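Glyoxalase-like domain protein (Staphylococcus aureus, PDB 3P8A) is of unknown function but carries a glyoxalase-like domain of the vicinal oxygen chelate type, and so probably binds a small molecule in its cupped sheet. Local coordinates at residues H27-I32 and E71-E76; G91-T96 and L151-N156; F107-L112 and K163-I168. All coordinates share one frame; numbering follows the deposited sequence.

Overall arrangement
From the N terminus, interaction 1 closes first, pairing strand 24-31 with strand 69-75, the first and last strands of an opening four-stranded half of the eight-stranded sheet. Interactions 2 and 3 follow it in series but cross each other: 91-96 reaches forward to 151-156, while 107-112, lying between those two, reaches on to 163-168. Interaction 3 repeats the parallel pairing of interaction 1 in the second half, and strands 24-31 and 106-113 join the halves through backbone bonds. Interaction 2 lays the loop before helix 97-100 against strand 147-155. Phe94 touches Leu73 of interaction 1, and Lys163 reaches Gly91, tying all three together.

Interaction 1: residues H27-I32 and E71-E76; sequences HIIHYI and ELLDVE
Glu71 and His27 stand side by side on one face of a parallel strand pair, the pairing of first and fourth strands expected in a half-domain of the vicinal oxygen chelate fold. Four backbone bonds hold the strands together, Ile28 accepting, His30 both giving and accepting, and Ile32 giving; the one from His30 N to Glu71 O is 2.8 Å long and nearly straight. Glu71 has its CG anti to the backbone N (chi1 -172°) and an extended chain beyond, which carries its carboxylate alongside the imidazole with the two planes almost perpendicular. They do not bond directly: a water in the plane of the His27 ring lies 2.6 Å from NE2 and donates to Glu71 OE1 at 2.7 Å. The other oxygen, OE2, is held by Asn60 and by a bound glycerol, so this buried acid is satisfied on both oxygens and lines a pocket consistent with a small-molecule site. Ile29 runs parallel to Glu71, its CG1 against OE1, and its CG2 meets Leu73 CD2 at 3.9 Å; branched aliphatic chains suit this buried row. On the opposite face His30 and Leu72 point the same way, Leu72 CD2 lying against His30 CB. Ile32 crosses Leu72, CD1 to CD1 at 3.9 Å, and folds back so that its CG1 sits over the centre of the His30 ring, 3.5 Å above it. Tyr268 OH bonds to ND1 of that ring and the Arg264 backbone carbonyl to NE2. Tyr31, on the face of Glu71, presents its ring edge to the Leu73 carbonyl. The phenol and the Asp74 carboxylate share a second water: Tyr31 OH donates to it at 2.8 Å, and it donates in turn to Asp74 OD1, while OD2 takes the backbone NH of Leu35.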
ATOM      1  N   HIS A  27       1.363  -4.599   0.271  1.00 12.17           N
ATOM      2  CA  HIS A  27       0.757  -4.059   1.469  1.00 12.05           C
ATOM      3  C   HIS A  27      -0.006  -2.778   1.190  1.00 13.42           C
ATOM      4  O   HIS A  27       0.127  -2.204   0.111  1.00 13.48           O
ATOM      5  CB  HIS A  27       1.805  -3.893   2.613  1.00 11.81           C
ATOM      6  CG  HIS A  27       2.947  -2.963   2.330  1.00 14.72           C
ATOM      7  ND1 HIS A  27       4.092  -3.395   1.687  1.00 16.58           N
ATOM      8  CD2 HIS A  27       3.108  -1.666   2.671  1.00 15.54           C
ATOM      9  CE1 HIS A  27       4.905  -2.359   1.668  1.00 14.95           C
ATOM     10  NE2 HIS A  27       4.339  -1.289   2.214  1.00 15.39           N
ATOM     11  N   ILE A  28      -0.883  -2.398   2.132  1.00  7.04           N
ATOM     12  CA  ILE A  28      -1.625  -1.158   2.100  1.00  6.27           C
ATOM     13  C   ILE A  28      -1.159  -0.350   3.307  1.00 11.07           C
ATOM     14  O   ILE A  28      -0.937  -0.918   4.371  1.00 12.28           O
ATOM     15  CB  ILE A  28      -3.183  -1.353   2.043  1.00  9.47           C
ATOM     16  CG1 ILE A  28      -3.905   0.002   1.899  1.00  9.84           C
ATOM     17  CG2 ILE A  28      -3.745  -2.208   3.203  1.00  9.04           C
ATOM     18  CD1 ILE A  28      -5.320  -0.103   1.306  1.00 11.25           C
ATOM     19  N   ILE A  29      -0.993   0.953   3.140  1.00  8.20           N
ATOM     20  CA  ILE A  29      -0.543   1.833   4.217  1.00  7.01           C
ATOM     21  C   ILE A  29      -1.684   2.590   4.789  1.00 11.64           C
ATOM     22  O   ILE A  29      -2.389   3.299   4.064  1.00  9.30           O
ATOM     23  CB  ILE A  29       0.584   2.794   3.756  1.00  8.89           C
ATOM     24  CG1 ILE A  29       1.775   2.004   3.186  1.00  8.44           C
ATOM     25  CG2 ILE A  29       1.050   3.726   4.899  1.00  8.78           C
ATOM     26  CD1 ILE A  29       2.191   2.509   1.893  1.00 22.50           C
ATOM     27  N   HIS A  30      -1.815   2.504   6.117  1.00 10.11           N
ATOM     28  CA  HIS A  30      -2.803   3.244   6.876  1.00  7.02           C
ATOM     29  C   HIS A  30      -2.089   4.171   7.880  1.00 12.26           C
ATOM     30  O   HIS A  30      -1.453   3.681   8.821  1.00 12.15           O
ATOM     31  CB  HIS A  30      -3.785   2.277   7.560  1.00  6.50           C
ATOM     32  CG  HIS A  30      -4.920   2.933   8.304  1.00  9.20           C
ATOM     33  ND1 HIS A  30      -5.864   2.174   8.985  1.00 11.02           N
ATOM     34  CD2 HIS A  30      -5.220   4.247   8.461  1.00 10.72           C
ATOM     35  CE1 HIS A  30      -6.706   3.046   9.524  1.00 10.32           C
ATOM     36  NE2 HIS A  30      -6.357   4.309   9.237  1.00 10.20           N
ATOM     37  N   TYR A  31      -2.213   5.510   7.685  1.00  9.44           N
ATOM     38  CA  TYR A  31      -1.648   6.500   8.597  1.00  8.73           C
ATOM     39  C   TYR A  31      -2.566   6.641   9.820  1.00 14.29           C
ATOM     40  O   TYR A  31      -3.734   6.963   9.668  1.00 13.40           O
ATOM     41  CB  TYR A  31      -1.347   7.863   7.918  1.00 10.14           C
ATOM     42  CG  TYR A  31      -1.105   8.997   8.902  1.00 10.60           C
ATOM     43  CD1 TYR A  31      -1.869  10.160   8.858  1.00 12.71           C
ATOM     44  CD2 TYR A  31      -0.163   8.875   9.924  1.00 11.27           C
ATOM     45  CE1 TYR A  31      -1.674  11.192   9.779  1.00 10.63           C
ATOM     46  CE2 TYR A  31      -0.022   9.858  10.902  1.00 12.38           C
ATOM     47  CZ  TYR A  31      -0.764  11.026  10.810  1.00 18.67           C
ATOM     48  OH  TYR A  31      -0.598  12.012  11.746  1.00 20.31           O
ATOM     49  N   ILE A  32      -2.029   6.335  11.025  1.00 13.31           N
ATOM     50  CA  ILE A  32      -2.745   6.393  12.307  1.00 13.05           C
ATOM     51  C   ILE A  32      -1.966   7.244  13.295  1.00 15.61           C
ATOM     52  O   ILE A  32      -0.843   6.896  13.632  1.00 16.02           O
ATOM     53  CB  ILE A  32      -3.049   4.963  12.872  1.00 15.39           C
ATOM     54  CG1 ILE A  32      -4.099   4.253  11.997  1.00 16.06           C
ATOM     55  CG2 ILE A  32      -3.539   5.030  14.345  1.00 15.03           C
ATOM     56  CD1 ILE A  32      -4.414   2.832  12.362  1.00 18.01           C
ATOM     57  N   GLU A  71       0.078  -2.200   6.703  1.00  9.15           N
ATOM     58  CA  GLU A  71       1.094  -1.423   7.366  1.00  9.07           C
ATOM     59  C   GLU A  71       0.428  -0.231   8.015  1.00 15.18           C
ATOM     60  O   GLU A  71      -0.109   0.633   7.328  1.00 16.62           O
ATOM     61  CB  GLU A  71       2.222  -0.994   6.415  1.00 10.55           C
ATOM     62  CG  GLU A  71       3.376  -0.335   7.164  1.00 11.20           C
ATOM     63  CD  GLU A  71       4.401   0.398   6.323  1.00 31.31           C
ATOM     64  OE1 GLU A  71       4.098   0.703   5.149  1.00 20.13           O
ATOM     65  OE2 GLU A  71       5.479   0.733   6.863  1.00 24.10           O
ATOM     66  N   LEU A  72       0.423  -0.201   9.350  1.00 11.49           N
ATOM     67  CA  LEU A  72      -0.105   0.945  10.086  1.00 10.53           C
ATOM     68  C   LEU A  72       1.109   1.808  10.311  1.00 13.01           C
ATOM     69  O   LEU A  72       2.124   1.299  10.747  1.00 15.02           O
ATOM     70  CB  LEU A  72      -0.735   0.537  11.415  1.00 10.12           C
ATOM     71  CG  LEU A  72      -1.828  -0.508  11.400  1.00 13.31           C
ATOM     72  CD1 LEU A  72      -2.499  -0.511  12.703  1.00 14.35           C
ATOM     73  CD2 LEU A  72      -2.868  -0.272  10.266  1.00 13.30           C
ATOM     74  N   LEU A  73       1.044   3.065   9.949  1.00  9.09           N
ATOM     75  CA  LEU A  73       2.196   3.948   9.963  1.00  8.57           C
ATOM     76  C   LEU A  73       1.949   5.200  10.756  1.00 12.22           C
ATOM     77  O   LEU A  73       0.866   5.766  10.683  1.00 10.22           O
ATOM     78  CB  LEU A  73       2.583   4.270   8.473  1.00  8.84           C
ATOM     79  CG  LEU A  73       3.890   5.073   8.189  1.00 14.09           C
ATOM     80  CD1 LEU A  73       5.158   4.229   8.496  1.00 14.28           C
ATOM     81  CD2 LEU A  73       3.927   5.560   6.749  1.00 14.37           C
ATOM     82  N   ASP A  74       2.970   5.650  11.529  1.00 10.82           N
ATOM     83  CA  ASP A  74       2.899   6.904  12.276  1.00 12.30           C
ATOM     84  C   ASP A  74       4.263   7.621  12.241  1.00 17.72           C
ATOM     85  O   ASP A  74       5.254   7.030  11.847  1.00 16.29           O
ATOM     86  CB  ASP A  74       2.435   6.657  13.715  1.00 14.07           C
ATOM     87  CG  ASP A  74       1.964   7.870  14.537  1.00 18.40           C
ATOM     88  OD1 ASP A  74       1.793   8.982  13.948  1.00 16.62           O
ATOM     89  OD2 ASP A  74       1.666   7.687  15.730  1.00 19.14           O
ATOM     90  N   VAL A  75       4.296   8.881  12.653  1.00 15.49           N
ATOM     91  CA  VAL A  75       5.503   9.686  12.676  1.00 17.22           C
ATOM     92  C   VAL A  75       5.951   9.952  14.110  1.00 23.59           C
ATOM     93  O   VAL A  75       5.164  10.434  14.931  1.00 24.70           O
ATOM     94  CB  VAL A  75       5.389  10.963  11.791  1.00 21.87           C
ATOM     95  CG1 VAL A  75       4.025  11.633  11.912  1.00 22.12           C
ATOM     96  CG2 VAL A  75       6.526  11.955  12.042  1.00 22.12           C
ATOM     97  N   GLU A  76       7.199   9.584  14.405  1.00 22.05           N
ATOM     98  CA  GLU A  76       7.853   9.796  15.693  1.00 23.01           C
ATOM     99  C   GLU A  76       8.628  11.124  15.668  1.00 27.02           C
ATOM    100  O   GLU A  76       8.550  11.901  16.625  1.00 27.37           O
ATOM    101  CB  GLU A  76       8.758   8.599  16.047  1.00 24.86           C
ATOM    102  CG  GLU A  76       9.841   8.850  17.098  1.00 37.88           C
ATOM    103  CD  GLU A  76       9.410   9.390  18.453  1.00 63.32           C
ATOM    104  OE1 GLU A  76       8.269   9.103  18.885  1.00 51.86           O
ATOM    105  OE2 GLU A  76      10.221  10.106  19.083  1.00 59.62           O
TER
HETATM  106  O   HOH W   1       5.532   0.937   2.868  1.00 21.58           O
HETATM  107  O   HOH W   2       0.892  11.542  14.107  1.00 26.77           O

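Interaction 2: residues G91-T96 and L151-N156; sequences GVAFAT and LLYIMN
Tyr153 OH receives the backbone N-H of Phe94 in a bond of 3.1 Å with an angle of 165° at the hydrogen. The same oxygen lies in the plane of the Phe94 ring, at its edge, 3.2 Å from CD2, so a peptide donor and an aromatic C-H edge meet on one buried hydroxyl. Tyrosine suits the place because its flat, long side chain can reach from the strand to the loop and still end in an acceptor. The loop passes across one face of the phenol: Ala93 N lies above the ring centre and Val92 C nearer the rim, with Val92 O 3.3 Å from Tyr153 CD1. At the root of the ring, Val92 packs obliquely, its CG2 3.6 Å from Tyr153 CB. Its other methyl, CG1, which the torsion sets anti to the carbonyl carbon (chi1 -60°), meets CG of Met155, a selenomethionine, at 3.6 Å and nearly at right angles. The two branches of valine thus touch Tyr153 and Met155, two residues apart on the strand. Phe94, in turn, is crossed by Leu151, whose CD1 comes 3.8 Å from Phe94 CD2; this apolar pair closes the other end of the contact. A bound glycerol lies close to the Phe94 ring, which also meets His53 edge-to-face, so the loop probably helps to wall a pocket. Beyond it, strand 147-155 is flanked by strands 130-139 and 166-170, helix 201-212 packs against Ile154, and the loop runs straight on into helix 97-100.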
ATOM      1  N   GLY A  91       9.014  14.184  -2.346  1.00 15.78           N
ATOM      2  CA  GLY A  91       7.852  14.482  -3.171  1.00 15.20           C
ATOM      3  C   GLY A  91       7.119  13.225  -3.602  1.00 18.79           C
ATOM      4  O   GLY A  91       5.934  13.293  -3.933  1.00 19.39           O
ATOM      5  N   VAL A  92       7.803  12.056  -3.573  1.00 13.91           N
ATOM      6  CA  VAL A  92       7.221  10.757  -3.943  1.00 13.46           C
ATOM      7  C   VAL A  92       7.138   9.712  -2.811  1.00 13.43           C
ATOM      8  O   VAL A  92       6.365   8.762  -2.934  1.00 10.17           O
ATOM      9  CB  VAL A  92       7.906  10.128  -5.195  1.00 18.69           C
ATOM     10  CG1 VAL A  92       7.777  11.022  -6.420  1.00 18.94           C
ATOM     11  CG2 VAL A  92       9.365   9.769  -4.929  1.00 18.80           C
ATOM     12  N   ALA A  93       7.996   9.819  -1.792  1.00  9.78           N
ATOM     13  CA  ALA A  93       8.119   8.789  -0.741  1.00 10.47           C
ATOM     14  C   ALA A  93       6.820   8.453   0.007  1.00 16.16           C
ATOM     15  O   ALA A  93       5.986   9.338   0.216  1.00 15.01           O
ATOM     16  CB  ALA A  93       9.224   9.159   0.235  1.00 11.18           C
ATOM     17  N   PHE A  94       6.649   7.172   0.401  1.00 14.57           N
ATOM     18  CA  PHE A  94       5.452   6.758   1.128  1.00 13.96           C
ATOM     19  C   PHE A  94       5.279   7.516   2.452  1.00 19.39           C
ATOM     20  O   PHE A  94       4.171   7.955   2.740  1.00 19.12           O
ATOM     21  CB  PHE A  94       5.412   5.231   1.344  1.00 15.76           C
ATOM     22  CG  PHE A  94       6.342   4.754   2.428  1.00 17.92           C
ATOM     23  CD1 PHE A  94       5.871   4.503   3.707  1.00 20.50           C
ATOM     24  CD2 PHE A  94       7.710   4.636   2.190  1.00 20.69           C
ATOM     25  CE1 PHE A  94       6.751   4.118   4.727  1.00 22.87           C
ATOM     26  CE2 PHE A  94       8.589   4.289   3.215  1.00 24.56           C
ATOM     27  CZ  PHE A  94       8.105   4.016   4.477  1.00 22.91           C
ATOM     28  N   ALA A  95       6.364   7.696   3.249  1.00 17.49           N
ATOM     29  CA  ALA A  95       6.274   8.349   4.567  1.00 16.52           C
ATOM     30  C   ALA A  95       5.871   9.829   4.533  1.00 17.98           C
ATOM     31  O   ALA A  95       5.060  10.263   5.334  1.00 18.32           O
ATOM     32  CB  ALA A  95       7.580   8.170   5.329  1.00 17.85           C
ATOM     33  N   THR A  96       6.435  10.591   3.599  1.00 14.09           N
ATOM     34  CA  THR A  96       6.219  12.017   3.433  1.00 12.17           C
ATOM     35  C   THR A  96       4.809  12.358   2.960  1.00 14.72           C
ATOM     36  O   THR A  96       4.402  13.521   3.067  1.00 14.33           O
ATOM     37  CB  THR A  96       7.365  12.661   2.605  1.00 21.27           C
ATOM     38  OG1 THR A  96       7.467  12.002   1.351  1.00 16.00           O
ATOM     39  CG2 THR A  96       8.737  12.577   3.296  1.00 18.27           C
ATOM     40  N   LEU A 151      12.760   0.361  -2.670  1.00 11.45           N
ATOM     41  CA  LEU A 151      11.518   0.943  -3.167  1.00 11.82           C
ATOM     42  C   LEU A 151      11.783   1.678  -4.484  1.00 16.35           C
ATOM     43  O   LEU A 151      12.872   2.205  -4.692  1.00 15.58           O
ATOM     44  CB  LEU A 151      10.903   1.916  -2.152  1.00 11.80           C
ATOM     45  CG  LEU A 151      10.534   1.339  -0.780  1.00 15.67           C
ATOM     46  CD1 LEU A 151       9.939   2.397   0.080  1.00 15.07           C
ATOM     47  CD2 LEU A 151       9.549   0.189  -0.895  1.00 16.68           C
ATOM     48  N   LEU A 152      10.794   1.709  -5.369  1.00 14.28           N
ATOM     49  CA  LEU A 152      10.870   2.435  -6.636  1.00 13.48           C
ATOM     50  C   LEU A 152       9.547   3.171  -6.757  1.00 16.20           C
ATOM     51  O   LEU A 152       8.485   2.595  -6.493  1.00 14.74           O
ATOM     52  CB  LEU A 152      11.087   1.481  -7.813  1.00 14.23           C
ATOM     53  CG  LEU A 152      11.181   2.104  -9.223  1.00 19.27           C
ATOM     54  CD1 LEU A 152      12.524   2.794  -9.447  1.00 20.24           C
ATOM     55  CD2 LEU A 152      10.932   1.051 -10.266  1.00 19.47           C
ATOM     56  N   TYR A 153       9.622   4.459  -7.066  1.00 12.80           N
ATOM     57  CA  TYR A 153       8.446   5.297  -7.176  1.00 13.45           C
ATOM     58  C   TYR A 153       8.229   5.798  -8.571  1.00 18.46           C
ATOM     59  O   TYR A 153       9.198   6.065  -9.289  1.00 17.83           O
ATOM     60  CB  TYR A 153       8.582   6.499  -6.267  1.00 14.02           C
ATOM     61  CG  TYR A 153       8.666   6.138  -4.800  1.00 15.06           C
ATOM     62  CD1 TYR A 153       7.515   5.920  -4.051  1.00 15.74           C
ATOM     63  CD2 TYR A 153       9.888   6.118  -4.136  1.00 15.26           C
ATOM     64  CE1 TYR A 153       7.579   5.614  -2.696  1.00 16.62           C
ATOM     65  CE2 TYR A 153       9.962   5.855  -2.767  1.00 16.46           C
ATOM     66  CZ  TYR A 153       8.802   5.582  -2.058  1.00 18.71           C
ATOM     67  OH  TYR A 153       8.843   5.357  -0.715  1.00 15.42           O
ATOM     68  N   ILE A 154       6.963   6.007  -8.925  1.00 14.61           N
ATOM     69  CA  ILE A 154       6.599   6.629 -10.190  1.00 13.83           C
ATOM     70  C   ILE A 154       6.474   8.126  -9.938  1.00 22.54           C
ATOM     71  O   ILE A 154       5.819   8.540  -8.988  1.00 19.20           O
ATOM     72  CB  ILE A 154       5.295   6.021 -10.753  1.00 16.05           C
ATOM     73  CG1 ILE A 154       5.540   4.563 -11.198  1.00 15.38           C
ATOM     74  CG2 ILE A 154       4.730   6.890 -11.909  1.00 16.67           C
ATOM     75  CD1 ILE A 154       4.282   3.776 -11.421  1.00 16.28           C
HETATM   76  N   MSE A 155       7.111   8.945 -10.785  1.00 27.36           N
HETATM   77  CA  MSE A 155       6.983  10.392 -10.682  1.00 31.23           C
HETATM   78  C   MSE A 155       6.230  10.948 -11.914  1.00 37.15           C
HETATM   79  O   MSE A 155       6.833  11.279 -12.944  1.00 37.32           O
HETATM   80  CB  MSE A 155       8.339  11.056 -10.474  1.00 35.29           C
HETATM   81  CG  MSE A 155       8.226  12.359  -9.747  1.00 45.87           C
HETATM   82 SE   MSE A 155       9.433  13.617 -10.519  0.70 58.36          SE
HETATM   83  CE  MSE A 155       8.205  14.313 -11.888  1.00 55.13           C
ATOM     84  N   ASN A 156       4.904  10.996 -11.812  1.00 34.40           N
ATOM     85  CA  ASN A 156       4.056  11.481 -12.893  1.00 35.71           C
ATOM     86  C   ASN A 156       4.185  12.995 -13.073  1.00 43.27           C
ATOM     87  O   ASN A 156       3.946  13.747 -12.124  1.00 43.89           O
ATOM     88  CB  ASN A 156       2.600  11.054 -12.682  1.00 33.82           C
ATOM     89  CG  ASN A 156       1.681  11.271 -13.863  1.00 44.92           C
ATOM     90  OD1 ASN A 156       0.458  11.272 -13.720  1.00 42.41           O
ATOM     91  ND2 ASN A 156       2.231  11.448 -15.055  1.00 30.54           N
TER

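Interaction 3: residues F107-L112 and K163-I168; sequences FKNICL and KPPFFI
The Phe166 ring has Cys111 CB over one face, 4.0 Å from its centroid in a CH-pi contact, and Tyr153 meeting it from the other side with the planes about 35° apart. The side-chain amide of Asn109 touches its edge, near the ring plane. Cys111 SG lies obliquely to the ring in a sulfur-aromatic contact, 3.5 Å from Phe166 CE2. Two torsions bring this about: SG stands anti to its backbone N, and the phenyl, with chi1 63°, is tucked between backbone N and carbonyl carbon, turning it back over the neighbouring strand. The sulfur also reaches Ile168 CG2, at 3.4 Å, so the small, polarisable cysteine sulfur touches both phenyl and isoleucine. Beneath, the two strands run parallel. Leu112 N bonds to Phe166 O at 2.8 Å, and Ile168 N to Leu112 O at 3.0 Å; the bond that begins the ladder, Phe166 N to Ile110 O, is weak. Pro164, two residues before Phe166 and in step with it, has no N-H to give, consistent with the ladder starting at Phe166. The Pro165 ring lies alongside Ile110, pointing the same way, with CB 3.7 Å from Ile110 CG1. The pair is the first and last strand of a beta-alpha-beta-beta-beta half, matching the parallel pairing of the other half. Strand 106-113 is bordered by 24-31 and strand 166-170 by 147-155, while helix 201-212 packs on Pro165 and Leu112 and helix 97-100 meets Asn109 and Lys163.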
ATOM      1  N   PHE A 107      -6.038   5.424   4.725  1.00  9.69           N
ATOM      2  CA  PHE A 107      -5.215   4.718   3.759  1.00  9.27           C
ATOM      3  C   PHE A 107      -4.445   5.733   2.922  1.00 14.18           C
ATOM      4  O   PHE A 107      -5.024   6.719   2.443  1.00 13.33           O
ATOM      5  CB  PHE A 107      -6.067   3.799   2.884  1.00 10.10           C
ATOM      6  CG  PHE A 107      -6.645   2.597   3.584  1.00  8.63           C
ATOM      7  CD1 PHE A 107      -5.855   1.813   4.419  1.00 10.07           C
ATOM      8  CD2 PHE A 107      -7.950   2.185   3.327  1.00  9.98           C
ATOM      9  CE1 PHE A 107      -6.368   0.671   5.012  1.00 10.59           C
ATOM     10  CE2 PHE A 107      -8.463   1.024   3.901  1.00 11.53           C
ATOM     11  CZ  PHE A 107      -7.679   0.287   4.769  1.00  9.59           C
ATOM     12  N   LYS A 108      -3.122   5.543   2.825  1.00 10.38           N
ATOM     13  CA  LYS A 108      -2.248   6.463   2.086  1.00  9.75           C
ATOM     14  C   LYS A 108      -1.894   5.971   0.684  1.00 10.40           C
ATOM     15  O   LYS A 108      -1.850   6.777  -0.265  1.00  9.44           O
ATOM     16  CB  LYS A 108      -0.950   6.734   2.866  1.00 12.31           C
ATOM     17  CG  LYS A 108      -1.145   7.454   4.220  1.00 18.35           C
ATOM     18  CD  LYS A 108      -1.524   8.947   4.088  1.00 14.41           C
ATOM     19  CE  LYS A 108      -2.981   9.222   4.405  1.00 14.22           C
ATOM     20  NZ  LYS A 108      -3.391  10.595   3.926  1.00 17.93           N
ATOM     21  N   ASN A 109      -1.595   4.669   0.565  1.00  4.19           N
ATOM     22  CA  ASN A 109      -1.183   4.070  -0.696  1.00  5.75           C
ATOM     23  C   ASN A 109      -1.164   2.564  -0.604  1.00 11.31           C
ATOM     24  O   ASN A 109      -1.399   1.988   0.463  1.00 11.37           O
ATOM     25  CB  ASN A 109       0.249   4.561  -1.080  1.00  8.99           C
ATOM     26  CG  ASN A 109       0.461   4.711  -2.571  1.00 19.93           C
ATOM     27  OD1 ASN A 109      -0.256   4.130  -3.409  1.00 12.84           O
ATOM     28  ND2 ASN A 109       1.430   5.505  -2.933  1.00 11.15           N
ATOM     29  N   ILE A 110      -0.868   1.920  -1.742  1.00  8.26           N
ATOM     30  CA  ILE A 110      -0.663   0.472  -1.831  1.00  7.33           C
ATOM     31  C   ILE A 110       0.724   0.275  -2.418  1.00 12.05           C
ATOM     32  O   ILE A 110       1.245   1.137  -3.137  1.00 12.71           O
ATOM     33  CB  ILE A 110      -1.770  -0.258  -2.629  1.00  9.66           C
ATOM     34  CG1 ILE A 110      -1.915   0.337  -4.071  1.00  9.79           C
ATOM     35  CG2 ILE A 110      -3.107  -0.225  -1.846  1.00 10.65           C
ATOM     36  CD1 ILE A 110      -2.692  -0.579  -5.039  1.00 11.09           C
ATOM     37  N   CYS A 111       1.297  -0.867  -2.139  1.00 11.34           N
ATOM     38  CA  CYS A 111       2.631  -1.207  -2.552  1.00 11.79           C
ATOM     39  C   CYS A 111       2.556  -2.542  -3.251  1.00 12.66           C
ATOM     40  O   CYS A 111       1.925  -3.474  -2.756  1.00 10.79           O
ATOM     41  CB  CYS A 111       3.538  -1.260  -1.322  1.00 13.44           C
ATOM     42  SG  CYS A 111       5.247  -1.754  -1.661  1.00 17.91           S
ATOM     43  N   LEU A 112       3.211  -2.626  -4.410  1.00 10.57           N
ATOM     44  CA  LEU A 112       3.222  -3.830  -5.206  1.00 11.00           C
ATOM     45  C   LEU A 112       4.606  -4.492  -5.154  1.00 16.06           C
ATOM     46  O   LEU A 112       5.629  -3.837  -5.339  1.00 13.99           O
ATOM     47  CB  LEU A 112       2.801  -3.517  -6.667  1.00 10.74           C
ATOM     48  CG  LEU A 112       1.448  -2.790  -6.895  1.00 14.83           C
ATOM     49  CD1 LEU A 112       1.232  -2.502  -8.384  1.00 14.68           C
ATOM     50  CD2 LEU A 112       0.251  -3.616  -6.351  1.00 14.07           C
ATOM     51  N   LYS A 163      -2.398   9.010  -5.415  1.00 10.98           N
ATOM     52  CA  LYS A 163      -0.956   8.825  -5.290  1.00 10.26           C
ATOM     53  C   LYS A 163      -0.617   7.497  -5.949  1.00 14.18           C
ATOM     54  O   LYS A 163      -1.261   6.488  -5.629  1.00 13.22           O
ATOM     55  CB  LYS A 163      -0.494   8.822  -3.823  1.00 12.03           C
ATOM     56  CG  LYS A 163       1.022   8.909  -3.687  1.00 15.34           C
ATOM     57  CD  LYS A 163       1.487  10.334  -3.749  1.00 17.55           C
ATOM     58  CE  LYS A 163       2.948  10.441  -3.406  1.00 19.26           C
ATOM     59  NZ  LYS A 163       3.333  11.875  -3.339  1.00 23.87           N
ATOM     60  N   PRO A 164       0.332   7.485  -6.922  1.00 12.53           N
ATOM     61  CA  PRO A 164       0.644   6.228  -7.601  1.00 12.29           C
ATOM     62  C   PRO A 164       1.132   5.137  -6.659  1.00 13.69           C
ATOM     63  O   PRO A 164       2.023   5.387  -5.841  1.00 13.75           O
ATOM     64  CB  PRO A 164       1.780   6.624  -8.578  1.00 13.62           C
ATOM     65  CG  PRO A 164       1.573   8.083  -8.822  1.00 18.07           C
ATOM     66  CD  PRO A 164       1.159   8.592  -7.458  1.00 13.63           C
ATOM     67  N   PRO A 165       0.619   3.903  -6.819  1.00 10.87           N
ATOM     68  CA  PRO A 165       1.185   2.768  -6.069  1.00  9.50           C
ATOM     69  C   PRO A 165       2.688   2.670  -6.367  1.00 13.98           C
ATOM     70  O   PRO A 165       3.141   3.085  -7.444  1.00 12.50           O
ATOM     71  CB  PRO A 165       0.457   1.555  -6.661  1.00 10.08           C
ATOM     72  CG  PRO A 165      -0.820   2.104  -7.171  1.00 14.62           C
ATOM     73  CD  PRO A 165      -0.463   3.454  -7.722  1.00 12.13           C
ATOM     74  N   PHE A 166       3.459   2.162  -5.404  1.00 10.77           N
ATOM     75  CA  PHE A 166       4.907   2.066  -5.533  1.00  9.65           C
ATOM     76  C   PHE A 166       5.351   0.617  -5.450  1.00 15.11           C
ATOM     77  O   PHE A 166       4.528  -0.262  -5.188  1.00 13.89           O
ATOM     78  CB  PHE A 166       5.625   2.983  -4.526  1.00 11.28           C
ATOM     79  CG  PHE A 166       5.386   2.643  -3.077  1.00 12.64           C
ATOM     80  CD1 PHE A 166       4.251   3.099  -2.418  1.00 15.10           C
ATOM     81  CD2 PHE A 166       6.317   1.902  -2.355  1.00 14.63           C
ATOM     82  CE1 PHE A 166       4.041   2.796  -1.074  1.00 16.25           C
ATOM     83  CE2 PHE A 166       6.109   1.614  -1.007  1.00 17.97           C
ATOM     84  CZ  PHE A 166       4.980   2.070  -0.373  1.00 15.47           C
ATOM     85  N   PHE A 167       6.632   0.363  -5.758  1.00 10.95           N
ATOM     86  CA  PHE A 167       7.155  -0.994  -5.863  1.00 10.77           C
ATOM     87  C   PHE A 167       8.120  -1.329  -4.751  1.00 14.13           C
ATOM     88  O   PHE A 167       8.852  -0.465  -4.287  1.00 13.51           O
ATOM     89  CB  PHE A 167       7.884  -1.155  -7.221  1.00 12.35           C
ATOM     90  CG  PHE A 167       7.052  -0.830  -8.446  1.00 12.39           C
ATOM     91  CD1 PHE A 167       6.319  -1.818  -9.090  1.00 14.20           C
ATOM     92  CD2 PHE A 167       7.063   0.451  -8.994  1.00 13.26           C
ATOM     93  CE1 PHE A 167       5.560  -1.521 -10.232  1.00 14.26           C
ATOM     94  CE2 PHE A 167       6.295   0.749 -10.124  1.00 15.22           C
ATOM     95  CZ  PHE A 167       5.578  -0.257 -10.759  1.00 12.00           C
ATOM     96  N   ILE A 168       8.148  -2.598  -4.372  1.00 12.16           N
ATOM     97  CA  ILE A 168       9.031  -3.112  -3.355  1.00 12.85           C
ATOM     98  C   ILE A 168       9.721  -4.391  -3.825  1.00 17.32           C
ATOM     99  O   ILE A 168       9.096  -5.278  -4.402  1.00 16.45           O
ATOM    100  CB  ILE A 168       8.313  -3.333  -1.969  1.00 15.63           C
ATOM    101  CG1 ILE A 168       9.342  -3.569  -0.819  1.00 17.17           C
ATOM    102  CG2 ILE A 168       7.240  -4.470  -2.019  1.00 12.41           C
ATOM    103  CD1 ILE A 168       8.740  -3.304   0.624  1.00 21.85           C
TER